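Local coordinates for protein lovastatin nonaketide synthase, polyketide synthase component (Aspergillus terreus, PDB 7CPX) that builds the nonaketide backbone of lovastatin from malonyl-CoA, with NADPH and S-adenosylmethionine, as a homodimeric iterative polyketide synthase working together with the partner protein LovC, at residues A[266-272]-A[444-448]; A[1946-1950]-A[1977-1982]; A[723-727]-A[826-830]. The protein carries 2 engineered substitutions. All coordinates share one frame; numbering follows the deposited sequence.

Interaction 1 (A[266-272]-A[444-448]); sequences IECVIRE and IIEEY
Ile266 lays its CD1 methyl over the centre of the Tyr448 ring, 3.5 Å from the centroid, in a CH-pi contact, while its CG2 packs against Tyr448 CB. Beside this pair the two chains run antiparallel. Val269 and Glu446 form a hydrogen-bonded pair, with Val269 N to Glu446 O at 2.9 Å and Glu446 N to Val269 O at 2.8 Å. Ile270 and Ile445 follow as a non-hydrogen-bonded pair. A classic beta bulge then sets Arg271 and Glu272 both opposite Ile444, whose N reaches Glu272 O at 2.7 Å. On the face of Val269 and Glu446, the extended Arg271 chain carries NH1 to the syn lone pair of Glu446 OE2 (3.1 Å). This salt bridge lies near the guanidinium plane, although the carboxylate is turned 78° from it. Glu446 OE2 also meets Arg428, and Arg271 NH2 bonds to Ala303 O. The face of Ile270 and Ile445 packs against helix 369-386 (Leu377, Ala380); beside it Cys268 SG meets Ile445 CG2 at 3.4 Å. Strands 268-277 and 439-446 are antiparallel neighbours in the mixed sheet of the thiolase-fold ketosynthase. With two arginines at one carboxylate, Glu446 is probably held in its charged form.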
ATOM      1  N   ILE A 266     -22.643 -21.925 -49.935  1.00 88.90           N
ATOM      2  CA  ILE A 266     -21.229 -21.580 -49.926  1.00 88.90           C
ATOM      3  C   ILE A 266     -21.065 -20.070 -49.880  1.00 88.90           C
ATOM      4  O   ILE A 266     -21.698 -19.334 -50.645  1.00 88.90           O
ATOM      5  CB  ILE A 266     -20.525 -22.176 -51.157  1.00 88.90           C
ATOM      6  CG1 ILE A 266     -20.379 -23.689 -50.982  1.00 88.90           C
ATOM      7  CG2 ILE A 266     -19.183 -21.496 -51.367  1.00 88.90           C
ATOM      8  CD1 ILE A 266     -19.979 -24.425 -52.239  1.00 88.90           C
ATOM      9  N   GLU A 267     -20.203 -19.607 -48.976  1.00 89.17           N
ATOM     10  CA  GLU A 267     -19.839 -18.199 -48.917  1.00 89.17           C
ATOM     11  C   GLU A 267     -18.680 -17.885 -49.854  1.00 89.17           C
ATOM     12  O   GLU A 267     -18.684 -16.848 -50.525  1.00 89.17           O
ATOM     13  CB  GLU A 267     -19.477 -17.799 -47.485  1.00 89.17           C
ATOM     14  CG  GLU A 267     -20.634 -17.870 -46.508  1.00 89.17           C
ATOM     15  CD  GLU A 267     -20.301 -17.236 -45.172  1.00 89.17           C
ATOM     16  OE1 GLU A 267     -19.115 -16.918 -44.944  1.00 89.17           O
ATOM     17  OE2 GLU A 267     -21.224 -17.050 -44.352  1.00 89.17           O
ATOM     18  N   CYS A 268     -17.679 -18.759 -49.912  1.00 85.15           N
ATOM     19  CA  CYS A 268     -16.583 -18.566 -50.857  1.00 85.15           C
ATOM     20  C   CYS A 268     -15.776 -19.853 -50.922  1.00 85.15           C
ATOM     21  O   CYS A 268     -16.088 -20.833 -50.247  1.00 85.15           O
ATOM     22  CB  CYS A 268     -15.695 -17.383 -50.467  1.00 85.15           C
ATOM     23  SG  CYS A 268     -14.797 -17.595 -48.920  1.00 85.15           S
ATOM     24  N   VAL A 269     -14.729 -19.836 -51.738  1.00 84.70           N
ATOM     25  CA  VAL A 269     -13.863 -20.989 -51.942  1.00 84.70           C
ATOM     26  C   VAL A 269     -12.441 -20.569 -51.613  1.00 84.70           C
ATOM     27  O   VAL A 269     -11.839 -19.766 -52.333  1.00 84.70           O
ATOM     28  CB  VAL A 269     -13.960 -21.523 -53.377  1.00 84.70           C
ATOM     29  CG1 VAL A 269     -12.731 -22.343 -53.720  1.00 84.70           C
ATOM     30  CG2 VAL A 269     -15.213 -22.357 -53.550  1.00 84.70           C
ATOM     31  N   ILE A 270     -11.891 -21.124 -50.536  1.00 80.72           N
ATOM     32  CA  ILE A 270     -10.475 -20.977 -50.220  1.00 80.72           C
ATOM     33  C   ILE A 270      -9.734 -21.984 -51.095  1.00 80.72           C
ATOM     34  O   ILE A 270      -9.652 -23.172 -50.773  1.00 80.72           O
ATOM     35  CB  ILE A 270     -10.194 -21.195 -48.734  1.00 80.72           C
ATOM     36  CG1 ILE A 270     -11.025 -20.222 -47.897  1.00 80.72           C
ATOM     37  CG2 ILE A 270      -8.718 -21.004 -48.443  1.00 80.72           C
ATOM     38  CD1 ILE A 270     -10.862 -20.402 -46.410  1.00 80.72           C
ATOM     39  N   ARG A 271      -9.216 -21.507 -52.227  1.00 85.52           N
ATOM     40  CA  ARG A 271      -8.528 -22.387 -53.163  1.00 85.52           C
ATOM     41  C   ARG A 271      -7.214 -22.889 -52.584  1.00 85.52           C
ATOM     42  O   ARG A 271      -6.870 -24.066 -52.736  1.00 85.52           O
ATOM     43  CB  ARG A 271      -8.291 -21.646 -54.477  1.00 85.52           C
ATOM     44  CG  ARG A 271      -7.503 -22.422 -55.508  1.00 85.52           C
ATOM     45  CD  ARG A 271      -7.592 -21.747 -56.864  1.00 85.52           C
ATOM     46  NE  ARG A 271      -6.872 -22.477 -57.899  1.00 85.52           N
ATOM     47  CZ  ARG A 271      -7.044 -22.294 -59.201  1.00 85.52           C
ATOM     48  NH1 ARG A 271      -7.934 -21.432 -59.666  1.00 85.52           N
ATOM     49  NH2 ARG A 271      -6.311 -22.997 -60.058  1.00 85.52           N
ATOM     50  N   GLU A 272      -6.468 -22.014 -51.917  1.00 84.03           N
ATOM     51  CA  GLU A 272      -5.185 -22.385 -51.345  1.00 84.03           C
ATOM     52  C   GLU A 272      -4.847 -21.407 -50.233  1.00 84.03           C
ATOM     53  O   GLU A 272      -5.228 -20.236 -50.282  1.00 84.03           O
ATOM     54  CB  GLU A 272      -4.082 -22.391 -52.409  1.00 84.03           C
ATOM     55  CG  GLU A 272      -2.738 -22.898 -51.920  1.00 84.03           C
ATOM     56  CD  GLU A 272      -2.771 -24.360 -51.529  1.00 84.03           C
ATOM     57  OE1 GLU A 272      -3.778 -25.035 -51.828  1.00 84.03           O
ATOM     58  OE2 GLU A 272      -1.791 -24.836 -50.918  1.00 84.03           O
ATOM     59  N   ILE A 444      -5.666 -17.655 -50.890  1.00 82.50           N
ATOM     60  CA  ILE A 444      -6.276 -17.327 -52.169  1.00 82.50           C
ATOM     61  C   ILE A 444      -7.736 -17.742 -52.089  1.00 82.50           C
ATOM     62  O   ILE A 444      -8.043 -18.904 -51.803  1.00 82.50           O
ATOM     63  CB  ILE A 444      -5.555 -18.027 -53.332  1.00 82.50           C
ATOM     64  CG1 ILE A 444      -4.079 -17.626 -53.350  1.00 82.50           C
ATOM     65  CG2 ILE A 444      -6.217 -17.671 -54.649  1.00 82.50           C
ATOM     66  CD1 ILE A 444      -3.257 -18.344 -54.400  1.00 82.50           C
ATOM     67  N   ILE A 445      -8.638 -16.797 -52.327  1.00 81.39           N
ATOM     68  CA  ILE A 445     -10.067 -17.029 -52.189  1.00 81.39           C
ATOM     69  C   ILE A 445     -10.740 -16.678 -53.506  1.00 81.39           C
ATOM     70  O   ILE A 445     -10.225 -15.883 -54.295  1.00 81.39           O
ATOM     71  CB  ILE A 445     -10.658 -16.207 -51.024  1.00 81.39           C
ATOM     72  CG1 ILE A 445      -9.818 -16.424 -49.764  1.00 81.39           C
ATOM     73  CG2 ILE A 445     -12.104 -16.601 -50.772  1.00 81.39           C
ATOM     74  CD1 ILE A 445     -10.316 -15.685 -48.556  1.00 81.39           C
ATOM     75  N   GLU A 446     -11.892 -17.295 -53.746  1.00 86.92           N
ATOM     76  CA  GLU A 446     -12.613 -17.103 -54.991  1.00 86.92           C
ATOM     77  C   GLU A 446     -14.104 -17.201 -54.716  1.00 86.92           C
ATOM     78  O   GLU A 446     -14.533 -17.721 -53.683  1.00 86.92           O
ATOM     79  CB  GLU A 446     -12.198 -18.139 -56.043  1.00 86.92           C
ATOM     80  CG  GLU A 446     -10.716 -18.137 -56.371  1.00 86.92           C
ATOM     81  CD  GLU A 446     -10.348 -19.185 -57.400  1.00 86.92           C
ATOM     82  OE1 GLU A 446     -11.210 -20.029 -57.723  1.00 86.92           O
ATOM     83  OE2 GLU A 446      -9.199 -19.168 -57.887  1.00 86.92           O
ATOM     84  N   GLU A 447     -14.892 -16.675 -55.646  1.00 88.76           N
ATOM     85  CA  GLU A 447     -16.331 -16.867 -55.580  1.00 88.76           C
ATOM     86  C   GLU A 447     -16.675 -18.287 -56.002  1.00 88.76           C
ATOM     87  O   GLU A 447     -16.055 -18.849 -56.908  1.00 88.76           O
ATOM     88  CB  GLU A 447     -17.051 -15.864 -56.480  1.00 88.76           C
ATOM     89  CG  GLU A 447     -16.854 -16.106 -57.971  1.00 88.76           C
ATOM     90  CD  GLU A 447     -17.672 -15.161 -58.825  1.00 88.76           C
ATOM     91  OE1 GLU A 447     -18.765 -14.753 -58.378  1.00 88.76           O
ATOM     92  OE2 GLU A 447     -17.226 -14.829 -59.943  1.00 88.76           O
ATOM     93  N   TYR A 448     -17.666 -18.875 -55.341  1.00 92.21           N
ATOM     94  CA  TYR A 448     -18.165 -20.170 -55.778  1.00 92.21           C
ATOM     95  C   TYR A 448     -19.048 -19.970 -57.003  1.00 92.21           C
ATOM     96  O   TYR A 448     -20.061 -19.265 -56.942  1.00 92.21           O
ATOM     97  CB  TYR A 448     -18.934 -20.865 -54.660  1.00 92.21           C
ATOM     98  CG  TYR A 448     -19.567 -22.158 -55.111  1.00 92.21           C
ATOM     99  CD1 TYR A 448     -18.800 -23.162 -55.682  1.00 92.21           C
ATOM    100  CD2 TYR A 448     -20.928 -22.373 -54.975  1.00 92.21           C
ATOM    101  CE1 TYR A 448     -19.370 -24.342 -56.104  1.00 92.21           C
ATOM    102  CE2 TYR A 448     -21.509 -23.552 -55.395  1.00 92.21           C
ATOM    103  CZ  TYR A 448     -20.725 -24.534 -55.958  1.00 92.21           C
ATOM    104  OH  TYR A 448     -21.298 -25.711 -56.379  1.00 92.21           O
TER

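Interaction 2 (A[1946-1950]-A[1977-1982]); sequences AVLAE and MLLHAG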
ATOM      1  N   ALA A1946      13.100  19.159  44.176  1.00122.96           N
ATOM      2  CA  ALA A1946      11.972  19.060  45.095  1.00122.96           C
ATOM      3  C   ALA A1946      11.447  20.436  45.483  1.00122.96           C
ATOM      4  O   ALA A1946      10.231  20.654  45.524  1.00122.96           O
ATOM      5  CB  ALA A1946      12.382  18.274  46.341  1.00122.96           C
ATOM      6  N   VAL A1947      12.347  21.376  45.774  1.00124.12           N
ATOM      7  CA  VAL A1947      11.925  22.719  46.150  1.00124.12           C
ATOM      8  C   VAL A1947      11.262  23.410  44.970  1.00124.12           C
ATOM      9  O   VAL A1947      10.298  24.162  45.141  1.00124.12           O
ATOM     10  CB  VAL A1947      13.122  23.525  46.682  1.00124.12           C
ATOM     11  CG1 VAL A1947      12.726  24.976  46.901  1.00124.12           C
ATOM     12  CG2 VAL A1947      13.634  22.915  47.975  1.00124.12           C
ATOM     13  N   LEU A1948      11.759  23.169  43.756  1.00123.50           N
ATOM     14  CA  LEU A1948      11.086  23.696  42.575  1.00123.50           C
ATOM     15  C   LEU A1948       9.660  23.169  42.495  1.00123.50           C
ATOM     16  O   LEU A1948       8.712  23.931  42.270  1.00123.50           O
ATOM     17  CB  LEU A1948      11.877  23.316  41.322  1.00123.50           C
ATOM     18  CG  LEU A1948      11.403  23.796  39.943  1.00123.50           C
ATOM     19  CD1 LEU A1948      10.082  23.160  39.517  1.00123.50           C
ATOM     20  CD2 LEU A1948      11.304  25.314  39.891  1.00123.50           C
ATOM     21  N   ALA A1949       9.493  21.859  42.681  1.00121.54           N
ATOM     22  CA  ALA A1949       8.159  21.271  42.606  1.00121.54           C
ATOM     23  C   ALA A1949       7.242  21.863  43.667  1.00121.54           C
ATOM     24  O   ALA A1949       6.077  22.172  43.392  1.00121.54           O
ATOM     25  CB  ALA A1949       8.247  19.754  42.759  1.00121.54           C
ATOM     26  N   GLU A1950       7.752  22.028  44.888  1.00123.43           N
ATOM     27  CA  GLU A1950       6.929  22.561  45.970  1.00123.43           C
ATOM     28  C   GLU A1950       6.601  24.034  45.760  1.00123.43           C
ATOM     29  O   GLU A1950       5.518  24.485  46.149  1.00123.43           O
ATOM     30  CB  GLU A1950       7.637  22.372  47.312  1.00123.43           C
ATOM     31  CG  GLU A1950       7.938  20.925  47.662  1.00123.43           C
ATOM     32  CD  GLU A1950       6.689  20.090  47.823  1.00123.43           C
ATOM     33  OE1 GLU A1950       5.640  20.652  48.196  1.00123.43           O
ATOM     34  OE2 GLU A1950       6.756  18.869  47.572  1.00123.43           O
ATOM     35  N   MET A1977      13.166  13.120  49.617  1.00126.26           N
ATOM     36  CA  MET A1977      13.352  14.552  49.802  1.00126.26           C
ATOM     37  C   MET A1977      12.089  15.330  49.460  1.00126.26           C
ATOM     38  O   MET A1977      11.819  16.368  50.071  1.00126.26           O
ATOM     39  CB  MET A1977      14.534  15.028  48.964  1.00126.26           C
ATOM     40  CG  MET A1977      15.854  14.362  49.336  1.00126.26           C
ATOM     41  SD  MET A1977      16.290  14.550  51.076  1.00126.26           S
ATOM     42  CE  MET A1977      17.979  13.958  51.062  1.00126.26           C
ATOM     43  N   LEU A1978      11.298  14.847  48.500  1.00122.02           N
ATOM     44  CA  LEU A1978      10.006  15.459  48.218  1.00122.02           C
ATOM     45  C   LEU A1978       9.063  15.309  49.400  1.00122.02           C
ATOM     46  O   LEU A1978       8.327  16.242  49.734  1.00122.02           O
ATOM     47  CB  LEU A1978       9.394  14.829  46.968  1.00122.02           C
ATOM     48  CG  LEU A1978      10.007  15.250  45.634  1.00122.02           C
ATOM     49  CD1 LEU A1978       9.695  14.226  44.560  1.00122.02           C
ATOM     50  CD2 LEU A1978       9.490  16.617  45.228  1.00122.02           C
ATOM     51  N   LEU A1979       9.063  14.138  50.039  1.00121.67           N
ATOM     52  CA  LEU A1979       8.256  13.972  51.242  1.00121.67           C
ATOM     53  C   LEU A1979       8.706  14.934  52.333  1.00121.67           C
ATOM     54  O   LEU A1979       7.875  15.562  53.003  1.00121.67           O
ATOM     55  CB  LEU A1979       8.335  12.529  51.735  1.00121.67           C
ATOM     56  CG  LEU A1979       7.616  11.497  50.865  1.00121.67           C
ATOM     57  CD1 LEU A1979       7.925  10.087  51.338  1.00121.67           C
ATOM     58  CD2 LEU A1979       6.115  11.744  50.863  1.00121.67           C
ATOM     59  N   HIS A1980      10.020  15.071  52.518  1.00125.10           N
ATOM     60  CA  HIS A1980      10.526  16.008  53.518  1.00125.10           C
ATOM     61  C   HIS A1980      10.100  17.437  53.201  1.00125.10           C
ATOM     62  O   HIS A1980       9.675  18.183  54.093  1.00125.10           O
ATOM     63  CB  HIS A1980      12.049  15.914  53.598  1.00125.10           C
ATOM     64  CG  HIS A1980      12.544  14.640  54.206  1.00125.10           C
ATOM     65  ND1 HIS A1980      11.798  13.901  55.096  1.00125.10           N
ATOM     66  CD2 HIS A1980      13.712  13.972  54.048  1.00125.10           C
ATOM     67  CE1 HIS A1980      12.484  12.834  55.464  1.00125.10           C
ATOM     68  NE2 HIS A1980      13.649  12.853  54.842  1.00125.10           N
ATOM     69  N   ALA A1981      10.213  17.840  51.934  1.00125.68           N
ATOM     70  CA  ALA A1981       9.846  19.197  51.548  1.00125.68           C
ATOM     71  C   ALA A1981       8.356  19.437  51.734  1.00125.68           C
ATOM     72  O   ALA A1981       7.944  20.514  52.177  1.00125.68           O
ATOM     73  CB  ALA A1981      10.254  19.458  50.099  1.00125.68           C
ATOM     74  N   GLY A1982       7.529  18.451  51.386  1.00124.92           N
ATOM     75  CA  GLY A1982       6.100  18.588  51.607  1.00124.92           C
ATOM     76  C   GLY A1982       5.759  18.714  53.078  1.00124.92           C
ATOM     77  O   GLY A1982       4.900  19.512  53.461  1.00124.92           O
TER
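Leu1978 sends its CD2 methyl against Ala1946, 3.5 Å from Ala1946 CB and equally near the CA beneath it. Its CB does not aim straight at the other helix. With CG anti to the carbonyl carbon (chi1 -75°), however, the CD2 branch is carried across the gap, and the same methyl also reaches Ala1949 CB at 4.2 Å. One leucine branch therefore lies against two alanines spaced a little under one turn apart. One turn further along its own helix, Ala1981 presents its CB to the Glu1950 side chain, touching the CG methylene at 3.7 Å. The Glu1950 chain is bent at chi2 (-63°), which brings the carboxylate to the backbone of the other helix, OE2 lying 3.7 Å from Leu1978 O and 3.9 Å from Gly1982 N. That amide already bonds to Leu1978 O within its own helix, and no hydrogen bond joins the two segments. Helices 1935-1953 and 1972-1985 flank strand 1964-1968 in sequence, and the second leads into strand 1988-1993, which pairs in parallel with strand 1964-1968 in a five-stranded sheet; the order of strands and helices is Rossmann-like. The local axes are 9.4 Å apart and inclined at 45°, a spacing that small alanine side chains permit. Met1977 turns its end away from segment 1946-1950 and packs on Met1939, Val1942 and Leu1943, earlier on helix 1935-1953. Val1947 and Ala1981 both touch Leu2094 of helix 2085-2095, while the Glu1950 side chain touches Leu1987, in the loop before strand 1988-1993, and Val1989 in that strand.

Interaction 3 (A[723-727]-A[826-830]); sequences ASNSP and VLFSH
Phe828 brings the edge of its ring up to the backbone of Asn725, with CD2 3.1 Å from Asn725 O and the Asn725 carbonyl carbon in the ring plane. CG lies anti to the backbone N (chi1 173°), which brings the ring edge to this carbonyl; the side chain also touches the probable nucleophile elbow around Ser656. Next to it, Ser829 sets its CB against Ser724 O and Ser726 CA, while its OG reaches to Pro727 CD at 3.3 Å. The serine hydroxyl thus lies alongside the loop and makes no hydrogen bond to it across this contact. The polar grip comes from the backbone instead. Ser724 N donates to Val826 O at 2.8 Å, and Ser829 N donates to Ser724 O at 2.6 Å. Ser724 thus uses both its N-H and its carbonyl, to Val826 and Ser829, which bracket Leu827 and Phe828. Leu827 occupies the N-cap position, and the Ser724 carbonyl is an acceptor from outside the helix for an amide of its first turn, where no preceding turn can supply one. Ala723 CB rests on Val826 CB at 3.7 Å, extending the contact before the helix begins. The loop 723-727 belongs to the LovC-binding region of the malonyl-CoA:ACP transacylase domain. Here it runs alongside the start of helix 828-838, in nearly the same direction as residues 826-829, with helix 855-865 nearby: Ser726, Pro727 and Ser829 all touch Thr861, and Asn725 packs on Pro857. Val826 in turn meets Ser800 and Val801, just after strand 797-798.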
ATOM      1  N   ALA A 723     -69.183 -48.979 -32.664  1.00215.42           N
ATOM      2  CA  ALA A 723     -67.771 -49.312 -32.521  1.00215.42           C
ATOM      3  C   ALA A 723     -67.307 -49.082 -31.088  1.00215.42           C
ATOM      4  O   ALA A 723     -67.813 -48.199 -30.395  1.00215.42           O
ATOM      5  CB  ALA A 723     -66.933 -48.493 -33.487  1.00215.42           C
ATOM      6  N   SER A 724     -66.337 -49.882 -30.649  1.00212.94           N
ATOM      7  CA  SER A 724     -65.764 -49.770 -29.309  1.00212.94           C
ATOM      8  C   SER A 724     -64.490 -48.939 -29.422  1.00212.94           C
ATOM      9  O   SER A 724     -63.385 -49.469 -29.544  1.00212.94           O
ATOM     10  CB  SER A 724     -65.491 -51.148 -28.716  1.00212.94           C
ATOM     11  OG  SER A 724     -64.967 -51.043 -27.404  1.00212.94           O
ATOM     12  N   ASN A 725     -64.654 -47.615 -29.382  1.00210.83           N
ATOM     13  CA  ASN A 725     -63.509 -46.724 -29.530  1.00210.83           C
ATOM     14  C   ASN A 725     -62.561 -46.821 -28.341  1.00210.83           C
ATOM     15  O   ASN A 725     -61.344 -46.689 -28.510  1.00210.83           O
ATOM     16  CB  ASN A 725     -63.989 -45.283 -29.706  1.00210.83           C
ATOM     17  CG  ASN A 725     -64.926 -45.123 -30.885  1.00210.83           C
ATOM     18  OD1 ASN A 725     -64.724 -45.721 -31.940  1.00210.83           O
ATOM     19  ND2 ASN A 725     -65.965 -44.315 -30.708  1.00210.83           N
ATOM     20  N   SER A 726     -63.092 -47.048 -27.146  1.00211.61           N
ATOM     21  CA  SER A 726     -62.278 -47.128 -25.941  1.00211.61           C
ATOM     22  C   SER A 726     -63.038 -47.957 -24.917  1.00211.61           C
ATOM     23  O   SER A 726     -64.226 -48.252 -25.101  1.00211.61           O
ATOM     24  CB  SER A 726     -61.958 -45.730 -25.388  1.00211.61           C
ATOM     25  OG  SER A 726     -63.116 -45.119 -24.845  1.00211.61           O
ATOM     26  N   PRO A 727     -62.381 -48.355 -23.824  1.00211.04           N
ATOM     27  CA  PRO A 727     -63.101 -49.110 -22.787  1.00211.04           C
ATOM     28  C   PRO A 727     -64.306 -48.368 -22.242  1.00211.04           C
ATOM     29  O   PRO A 727     -65.293 -49.005 -21.852  1.00211.04           O
ATOM     30  CB  PRO A 727     -62.031 -49.328 -21.707  1.00211.04           C
ATOM     31  CG  PRO A 727     -60.733 -49.231 -22.431  1.00211.04           C
ATOM     32  CD  PRO A 727     -60.947 -48.215 -23.511  1.00211.04           C
ATOM     33  N   VAL A 826     -66.772 -52.877 -34.924  1.00213.73           N
ATOM     34  CA  VAL A 826     -65.384 -52.432 -34.915  1.00213.73           C
ATOM     35  C   VAL A 826     -64.902 -52.381 -33.473  1.00213.73           C
ATOM     36  O   VAL A 826     -65.444 -51.628 -32.653  1.00213.73           O
ATOM     37  CB  VAL A 826     -65.230 -51.063 -35.595  1.00213.73           C
ATOM     38  CG1 VAL A 826     -63.763 -50.670 -35.674  1.00213.73           C
ATOM     39  CG2 VAL A 826     -65.858 -51.078 -36.982  1.00213.73           C
ATOM     40  N   LEU A 827     -63.885 -53.179 -33.163  1.00210.50           N
ATOM     41  CA  LEU A 827     -63.227 -53.138 -31.857  1.00210.50           C
ATOM     42  C   LEU A 827     -61.970 -52.273 -31.932  1.00210.50           C
ATOM     43  O   LEU A 827     -60.839 -52.740 -31.785  1.00210.50           O
ATOM     44  CB  LEU A 827     -62.902 -54.551 -31.381  1.00210.50           C
ATOM     45  CG  LEU A 827     -64.089 -55.386 -30.892  1.00210.50           C
ATOM     46  CD1 LEU A 827     -65.017 -55.753 -32.041  1.00210.50           C
ATOM     47  CD2 LEU A 827     -63.606 -56.634 -30.169  1.00210.50           C
ATOM     48  N   PHE A 828     -62.195 -50.980 -32.170  1.00206.54           N
ATOM     49  CA  PHE A 828     -61.084 -50.043 -32.303  1.00206.54           C
ATOM     50  C   PHE A 828     -60.229 -50.019 -31.043  1.00206.54           C
ATOM     51  O   PHE A 828     -58.997 -49.943 -31.118  1.00206.54           O
ATOM     52  CB  PHE A 828     -61.622 -48.649 -32.620  1.00206.54           C
ATOM     53  CG  PHE A 828     -60.574 -47.578 -32.605  1.00206.54           C
ATOM     54  CD1 PHE A 828     -59.738 -47.398 -33.693  1.00206.54           C
ATOM     55  CD2 PHE A 828     -60.428 -46.748 -31.508  1.00206.54           C
ATOM     56  CE1 PHE A 828     -58.773 -46.413 -33.683  1.00206.54           C
ATOM     57  CE2 PHE A 828     -59.466 -45.760 -31.492  1.00206.54           C
ATOM     58  CZ  PHE A 828     -58.637 -45.593 -32.581  1.00206.54           C
ATOM     59  N   SER A 829     -60.868 -50.084 -29.874  1.00208.30           N
ATOM     60  CA  SER A 829     -60.117 -50.088 -28.624  1.00208.30           C
ATOM     61  C   SER A 829     -59.192 -51.295 -28.545  1.00208.30           C
ATOM     62  O   SER A 829     -58.037 -51.174 -28.120  1.00208.30           O
ATOM     63  CB  SER A 829     -61.080 -50.076 -27.438  1.00208.30           C
ATOM     64  OG  SER A 829     -60.377 -49.978 -26.211  1.00208.30           O
ATOM     65  N   HIS A 830     -59.681 -52.470 -28.946  1.00208.84           N
ATOM     66  CA  HIS A 830     -58.851 -53.669 -28.895  1.00208.84           C
ATOM     67  C   HIS A 830     -57.666 -53.563 -29.846  1.00208.84           C
ATOM     68  O   HIS A 830     -56.549 -53.967 -29.503  1.00208.84           O
ATOM     69  CB  HIS A 830     -59.694 -54.902 -29.223  1.00208.84           C
ATOM     70  CG  HIS A 830     -58.996 -56.198 -28.954  1.00208.84           C
ATOM     71  ND1 HIS A 830     -58.314 -56.446 -27.782  1.00208.84           N
ATOM     72  CD2 HIS A 830     -58.876 -57.319 -29.703  1.00208.84           C
ATOM     73  CE1 HIS A 830     -57.803 -57.663 -27.821  1.00208.84           C
ATOM     74  NE2 HIS A 830     -58.129 -58.215 -28.976  1.00208.84           N
TER

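The three contacts belong to separate parts of the megasynthase. Interactions 1 and 3 are closest, yet their centres are about 63 Å apart, and interaction 2 lies on the opposite side of the chain's centre from interaction 1. Interaction 1 joins neighbouring strands inside a sheet, combining a backbone ladder with a buried salt bridge. Interaction 2 also lies in a buried core, but joins two helices by methyl packing without a hydrogen bond. Interaction 3 is mostly buried, with Pro727 exposed; it fastens an irregular loop to a helix start through two backbone bonds. No structural element is shared among them.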